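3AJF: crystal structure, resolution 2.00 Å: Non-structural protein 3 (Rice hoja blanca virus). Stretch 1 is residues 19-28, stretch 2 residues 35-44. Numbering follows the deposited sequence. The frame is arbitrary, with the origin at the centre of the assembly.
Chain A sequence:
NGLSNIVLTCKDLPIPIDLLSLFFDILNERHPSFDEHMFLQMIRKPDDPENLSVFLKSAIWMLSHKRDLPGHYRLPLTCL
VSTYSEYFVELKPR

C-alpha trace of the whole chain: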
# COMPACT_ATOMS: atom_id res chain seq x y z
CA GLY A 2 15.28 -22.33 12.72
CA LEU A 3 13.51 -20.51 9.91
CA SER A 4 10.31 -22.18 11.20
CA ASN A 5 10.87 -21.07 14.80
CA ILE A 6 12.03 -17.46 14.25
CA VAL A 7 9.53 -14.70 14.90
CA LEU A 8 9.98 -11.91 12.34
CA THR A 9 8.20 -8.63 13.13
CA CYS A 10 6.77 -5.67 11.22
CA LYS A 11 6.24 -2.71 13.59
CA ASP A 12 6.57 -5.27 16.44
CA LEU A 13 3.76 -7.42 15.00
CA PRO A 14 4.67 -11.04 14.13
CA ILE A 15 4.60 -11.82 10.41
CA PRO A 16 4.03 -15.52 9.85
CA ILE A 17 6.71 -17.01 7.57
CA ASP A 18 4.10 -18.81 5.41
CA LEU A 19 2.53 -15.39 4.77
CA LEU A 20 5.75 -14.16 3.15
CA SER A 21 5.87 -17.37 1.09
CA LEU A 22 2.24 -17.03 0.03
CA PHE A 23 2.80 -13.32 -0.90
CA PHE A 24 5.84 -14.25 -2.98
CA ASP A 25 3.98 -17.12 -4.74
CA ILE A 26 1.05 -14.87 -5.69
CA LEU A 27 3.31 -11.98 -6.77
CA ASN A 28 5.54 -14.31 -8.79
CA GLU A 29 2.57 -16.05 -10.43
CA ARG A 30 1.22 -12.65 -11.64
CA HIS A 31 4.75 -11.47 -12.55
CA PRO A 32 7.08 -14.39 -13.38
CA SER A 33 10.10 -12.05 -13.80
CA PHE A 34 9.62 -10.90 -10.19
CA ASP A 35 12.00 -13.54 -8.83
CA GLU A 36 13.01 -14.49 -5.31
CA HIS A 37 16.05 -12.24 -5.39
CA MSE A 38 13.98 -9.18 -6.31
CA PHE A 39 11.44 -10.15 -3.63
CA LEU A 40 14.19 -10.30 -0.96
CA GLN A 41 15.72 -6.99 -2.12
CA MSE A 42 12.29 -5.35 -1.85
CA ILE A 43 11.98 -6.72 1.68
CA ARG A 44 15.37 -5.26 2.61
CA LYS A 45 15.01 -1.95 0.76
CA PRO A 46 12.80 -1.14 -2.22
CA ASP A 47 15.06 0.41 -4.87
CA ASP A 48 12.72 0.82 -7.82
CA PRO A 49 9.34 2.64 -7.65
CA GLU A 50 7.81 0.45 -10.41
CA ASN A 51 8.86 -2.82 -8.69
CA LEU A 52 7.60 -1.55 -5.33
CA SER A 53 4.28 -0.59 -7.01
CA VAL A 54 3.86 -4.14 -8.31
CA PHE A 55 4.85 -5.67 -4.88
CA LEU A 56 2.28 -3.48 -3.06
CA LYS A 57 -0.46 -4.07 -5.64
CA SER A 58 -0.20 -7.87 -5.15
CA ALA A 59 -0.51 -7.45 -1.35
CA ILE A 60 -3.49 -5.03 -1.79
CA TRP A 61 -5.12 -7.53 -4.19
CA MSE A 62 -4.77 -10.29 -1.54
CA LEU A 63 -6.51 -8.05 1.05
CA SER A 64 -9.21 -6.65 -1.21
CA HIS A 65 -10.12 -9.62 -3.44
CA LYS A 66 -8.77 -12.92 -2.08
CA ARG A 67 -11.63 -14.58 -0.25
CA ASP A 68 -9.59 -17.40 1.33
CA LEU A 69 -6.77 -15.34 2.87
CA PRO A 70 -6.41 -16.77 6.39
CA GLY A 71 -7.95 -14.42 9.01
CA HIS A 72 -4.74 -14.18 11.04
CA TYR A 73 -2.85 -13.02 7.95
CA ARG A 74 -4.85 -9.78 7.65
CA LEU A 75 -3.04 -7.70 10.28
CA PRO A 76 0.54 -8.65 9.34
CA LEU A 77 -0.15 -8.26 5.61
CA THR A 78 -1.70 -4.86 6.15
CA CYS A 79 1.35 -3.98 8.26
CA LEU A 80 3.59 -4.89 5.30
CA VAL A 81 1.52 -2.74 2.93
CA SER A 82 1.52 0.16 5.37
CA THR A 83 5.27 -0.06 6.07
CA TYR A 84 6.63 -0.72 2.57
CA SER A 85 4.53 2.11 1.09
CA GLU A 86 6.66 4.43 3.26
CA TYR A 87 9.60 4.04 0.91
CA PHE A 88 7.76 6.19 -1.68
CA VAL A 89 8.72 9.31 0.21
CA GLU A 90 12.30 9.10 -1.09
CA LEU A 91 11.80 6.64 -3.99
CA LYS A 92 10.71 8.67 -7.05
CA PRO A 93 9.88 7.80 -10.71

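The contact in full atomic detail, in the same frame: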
# COMPACT_ATOMS: atom_id res chain seq x y z
N LEU A 19 3.13 -16.56 5.41
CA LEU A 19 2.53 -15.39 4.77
C LEU A 19 3.49 -14.80 3.75
O LEU A 19 3.08 -14.45 2.63
CB LEU A 19 2.10 -14.31 5.79
CG LEU A 19 1.65 -12.95 5.19
CD1 LEU A 19 0.50 -13.08 4.13
CD2 LEU A 19 1.21 -12.01 6.25
N LEU A 20 4.76 -14.66 4.12
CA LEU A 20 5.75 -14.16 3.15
C LEU A 20 5.89 -15.09 1.95
O LEU A 20 6.06 -14.62 0.82
CB LEU A 20 7.10 -13.89 3.82
CG LEU A 20 7.16 -12.74 4.86
CD1 LEU A 20 8.53 -12.72 5.57
CD2 LEU A 20 6.86 -11.39 4.24
N SER A 21 5.83 -16.40 2.18
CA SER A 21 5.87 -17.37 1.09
C SER A 21 4.66 -17.26 0.19
O SER A 21 4.79 -17.36 -1.04
CB SER A 21 5.90 -18.80 1.64
OG SER A 21 7.08 -18.98 2.37
N LEU A 22 3.48 -17.14 0.80
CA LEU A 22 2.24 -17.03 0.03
C LEU A 22 2.24 -15.75 -0.84
O LEU A 22 1.84 -15.81 -2.02
CB LEU A 22 1.03 -17.04 0.97
CG LEU A 22 -0.34 -16.85 0.31
CD1 LEU A 22 -0.67 -18.04 -0.65
CD2 LEU A 22 -1.41 -16.63 1.37
N PHE A 23 2.69 -14.64 -0.24
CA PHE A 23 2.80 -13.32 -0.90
C PHE A 23 3.72 -13.50 -2.11
O PHE A 23 3.33 -13.18 -3.24
CB PHE A 23 3.34 -12.30 0.12
CG PHE A 23 3.49 -10.86 -0.37
CD1 PHE A 23 2.97 -10.41 -1.59
CD2 PHE A 23 4.13 -9.94 0.47
CE1 PHE A 23 3.13 -9.08 -1.99
CE2 PHE A 23 4.27 -8.59 0.08
CZ PHE A 23 3.77 -8.16 -1.15
N PHE A 24 4.91 -14.06 -1.88
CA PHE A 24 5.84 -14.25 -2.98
C PHE A 24 5.24 -15.11 -4.12
O PHE A 24 5.37 -14.80 -5.32
CB PHE A 24 7.16 -14.89 -2.52
CG PHE A 24 8.07 -15.22 -3.67
CD1 PHE A 24 8.64 -14.19 -4.42
CD2 PHE A 24 8.24 -16.55 -4.09
CE1 PHE A 24 9.44 -14.47 -5.55
CE2 PHE A 24 9.05 -16.85 -5.22
CZ PHE A 24 9.65 -15.79 -5.94
N ASP A 25 4.56 -16.20 -3.75
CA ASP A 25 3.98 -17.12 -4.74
C ASP A 25 2.95 -16.41 -5.63
O ASP A 25 2.92 -16.62 -6.85
CB ASP A 25 3.31 -18.29 -4.03
CG ASP A 25 4.29 -19.31 -3.55
OD1 ASP A 25 5.49 -19.21 -3.90
OD2 ASP A 25 3.87 -20.25 -2.82
N ILE A 26 2.12 -15.59 -4.99
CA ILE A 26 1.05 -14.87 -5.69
C ILE A 26 1.67 -13.80 -6.57
O ILE A 26 1.31 -13.69 -7.73
CB ILE A 26 0.04 -14.30 -4.65
CG1 ILE A 26 -0.80 -15.46 -4.10
CG2 ILE A 26 -0.83 -13.21 -5.25
CD1 ILE A 26 -1.74 -15.13 -2.92
N LEU A 27 2.62 -13.03 -6.02
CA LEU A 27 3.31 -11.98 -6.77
C LEU A 27 4.03 -12.58 -7.99
O LEU A 27 3.94 -12.05 -9.12
CB LEU A 27 4.30 -11.23 -5.86
CG LEU A 27 5.24 -10.21 -6.48
CD1 LEU A 27 4.44 -9.15 -7.22
CD2 LEU A 27 6.04 -9.60 -5.38
N ASN A 28 4.73 -13.68 -7.76
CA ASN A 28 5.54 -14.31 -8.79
C ASN A 28 4.67 -15.00 -9.85
O ASN A 28 5.05 -15.07 -11.02
CB ASN A 28 6.55 -15.31 -8.16
CG ASN A 28 7.40 -16.04 -9.21
OD1 ASN A 28 7.13 -17.21 -9.51
ND2 ASN A 28 8.41 -15.37 -9.75
N ASP A 35 11.42 -12.36 -9.43
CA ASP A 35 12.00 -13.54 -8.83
C ASP A 35 12.28 -13.36 -7.34
O ASP A 35 12.11 -12.28 -6.75
CB ASP A 35 13.30 -13.93 -9.59
CG ASP A 35 14.36 -12.83 -9.56
OD1 ASP A 35 14.40 -12.01 -8.62
OD2 ASP A 35 15.19 -12.78 -10.48
N GLU A 36 12.72 -14.45 -6.73
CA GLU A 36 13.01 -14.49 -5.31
C GLU A 36 14.03 -13.44 -4.89
O GLU A 36 13.92 -12.84 -3.81
CB GLU A 36 13.58 -15.86 -5.01
CG GLU A 36 13.23 -16.34 -3.64
CD GLU A 36 13.69 -17.77 -3.41
OE1 GLU A 36 13.36 -18.66 -4.26
OE2 GLU A 36 14.39 -18.00 -2.38
N HIS A 37 15.04 -13.23 -5.71
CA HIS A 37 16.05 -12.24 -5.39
C HIS A 37 15.43 -10.83 -5.36
O HIS A 37 15.71 -10.04 -4.45
CB HIS A 37 17.22 -12.33 -6.35
CG HIS A 37 18.18 -11.20 -6.22
ND1 HIS A 37 19.17 -11.19 -5.25
CD2 HIS A 37 18.32 -10.05 -6.92
CE1 HIS A 37 19.87 -10.07 -5.36
NE2 HIS A 37 19.37 -9.36 -6.36
N MSE A 38 14.59 -10.49 -6.32
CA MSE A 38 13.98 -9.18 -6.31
C MSE A 38 13.02 -9.04 -5.13
O MSE A 38 12.89 -7.96 -4.55
CB MSE A 38 13.24 -8.92 -7.62
CG MSE A 38 14.20 -8.93 -8.81
SE MSE A 38 13.17 -8.85 -10.45
CE MSE A 38 11.70 -7.60 -9.68
N PHE A 39 12.36 -10.14 -4.78
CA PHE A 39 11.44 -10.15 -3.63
C PHE A 39 12.23 -9.85 -2.36
O PHE A 39 11.84 -8.97 -1.57
CB PHE A 39 10.69 -11.49 -3.51
CG PHE A 39 9.64 -11.50 -2.42
CD1 PHE A 39 8.37 -10.96 -2.65
CD2 PHE A 39 9.91 -12.06 -1.16
CE1 PHE A 39 7.38 -10.98 -1.63
CE2 PHE A 39 8.94 -12.08 -0.15
CZ PHE A 39 7.68 -11.53 -0.38
N LEU A 40 13.34 -10.57 -2.15
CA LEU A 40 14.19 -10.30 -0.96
C LEU A 40 14.78 -8.87 -0.92
O LEU A 40 14.80 -8.23 0.12
CB LEU A 40 15.29 -11.35 -0.77
CG LEU A 40 14.76 -12.78 -0.58
CD1 LEU A 40 15.92 -13.78 -0.62
CD2 LEU A 40 13.93 -12.90 0.73
N GLN A 41 15.24 -8.37 -2.06
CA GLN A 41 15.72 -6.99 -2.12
C GLN A 41 14.61 -6.00 -1.72
O GLN A 41 14.86 -5.04 -1.00
CB GLN A 41 16.20 -6.63 -3.52
CG GLN A 41 16.58 -5.14 -3.62
CD GLN A 41 17.75 -4.80 -2.73
OE1 GLN A 41 18.81 -5.42 -2.83
NE2 GLN A 41 17.58 -3.81 -1.85
N MSE A 42 13.39 -6.24 -2.18
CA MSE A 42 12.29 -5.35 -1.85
C MSE A 42 12.05 -5.38 -0.33
O MSE A 42 11.76 -4.36 0.29
CB MSE A 42 11.03 -5.82 -2.54
CG MSE A 42 10.04 -4.80 -2.63
SE MSE A 42 10.51 -3.64 -4.08
CE MSE A 42 10.52 -4.86 -5.59
N ILE A 43 12.17 -6.58 0.24
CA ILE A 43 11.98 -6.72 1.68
C ILE A 43 13.02 -5.91 2.46
O ILE A 43 12.70 -5.28 3.51
CB ILE A 43 12.00 -8.24 2.10
CG1 ILE A 43 10.75 -8.96 1.59
CG2 ILE A 43 12.09 -8.39 3.66
CD1 ILE A 43 9.45 -8.55 2.25
N ARG A 44 14.27 -5.96 1.98
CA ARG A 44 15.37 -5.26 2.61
C ARG A 44 15.30 -3.77 2.36
O ARG A 44 15.51 -2.98 3.30
CB ARG A 44 16.71 -5.79 2.11
CG ARG A 44 17.00 -7.22 2.53
CD ARG A 44 18.50 -7.53 2.40
NE ARG A 44 18.97 -7.36 1.03
CZ ARG A 44 18.88 -8.28 0.07
NH1 ARG A 44 18.29 -9.47 0.30
NH2 ARG A 44 19.36 -8.01 -1.14

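Two helices that cross steeply can be held by one aromatic side chain set into a pocket on its neighbour, and this pair from the viral protein is a compact example. The axes approach to 10.9 Å, with their N-to-C directions 125° apart, and no hydrogen bond joins the two stretches; packing does the work. The knob is Phe39, whose side chain sits among Leu20, Phe23, Phe24 and Leu27, residues spaced by the helical repeat so that they share one side of the first helix.

Leu20 opens the walk. Its carbonyl O lies 3.7 Å from Phe39 CZ, although that oxygen is already the acceptor for Phe24 N within its own helix. Its side chain reaches further along the second helix, where CD2 comes within 4.3 Å of Ile43 CD1, a looser apolar contact. Three residues on, past Ser21 and Leu22, which make no contact with the second helix, comes Phe23, whose ring offers a face to the edge of Phe39: the planes stand at 87°, the centroids 5.5 Å apart.

Phe24 plays the reverse part. Its edge is directed, with an offset, toward the face of Phe39, the planes inclined at 66°, and its CB lies 3.9 Å from the centroid of the Phe39 ring, almost on the ring normal, as a CH-pi contact. Phe39 thus presents its edge to one phenylalanine and its face to the next. The far end of the Phe24 ring meets the start of the second helix, with CZ 3.4 Å from Glu36 N. There Asp35 caps the helix, its OD1 accepting from Met38 N at 2.8 Å.

Leu27 closes the pocket, its CD2 3.8 Å from Phe39 CD1 at the ring edge. Beyond it, Asn28 makes only a marginal approach, ND2 lying 4.1 Å from Asp35 CA.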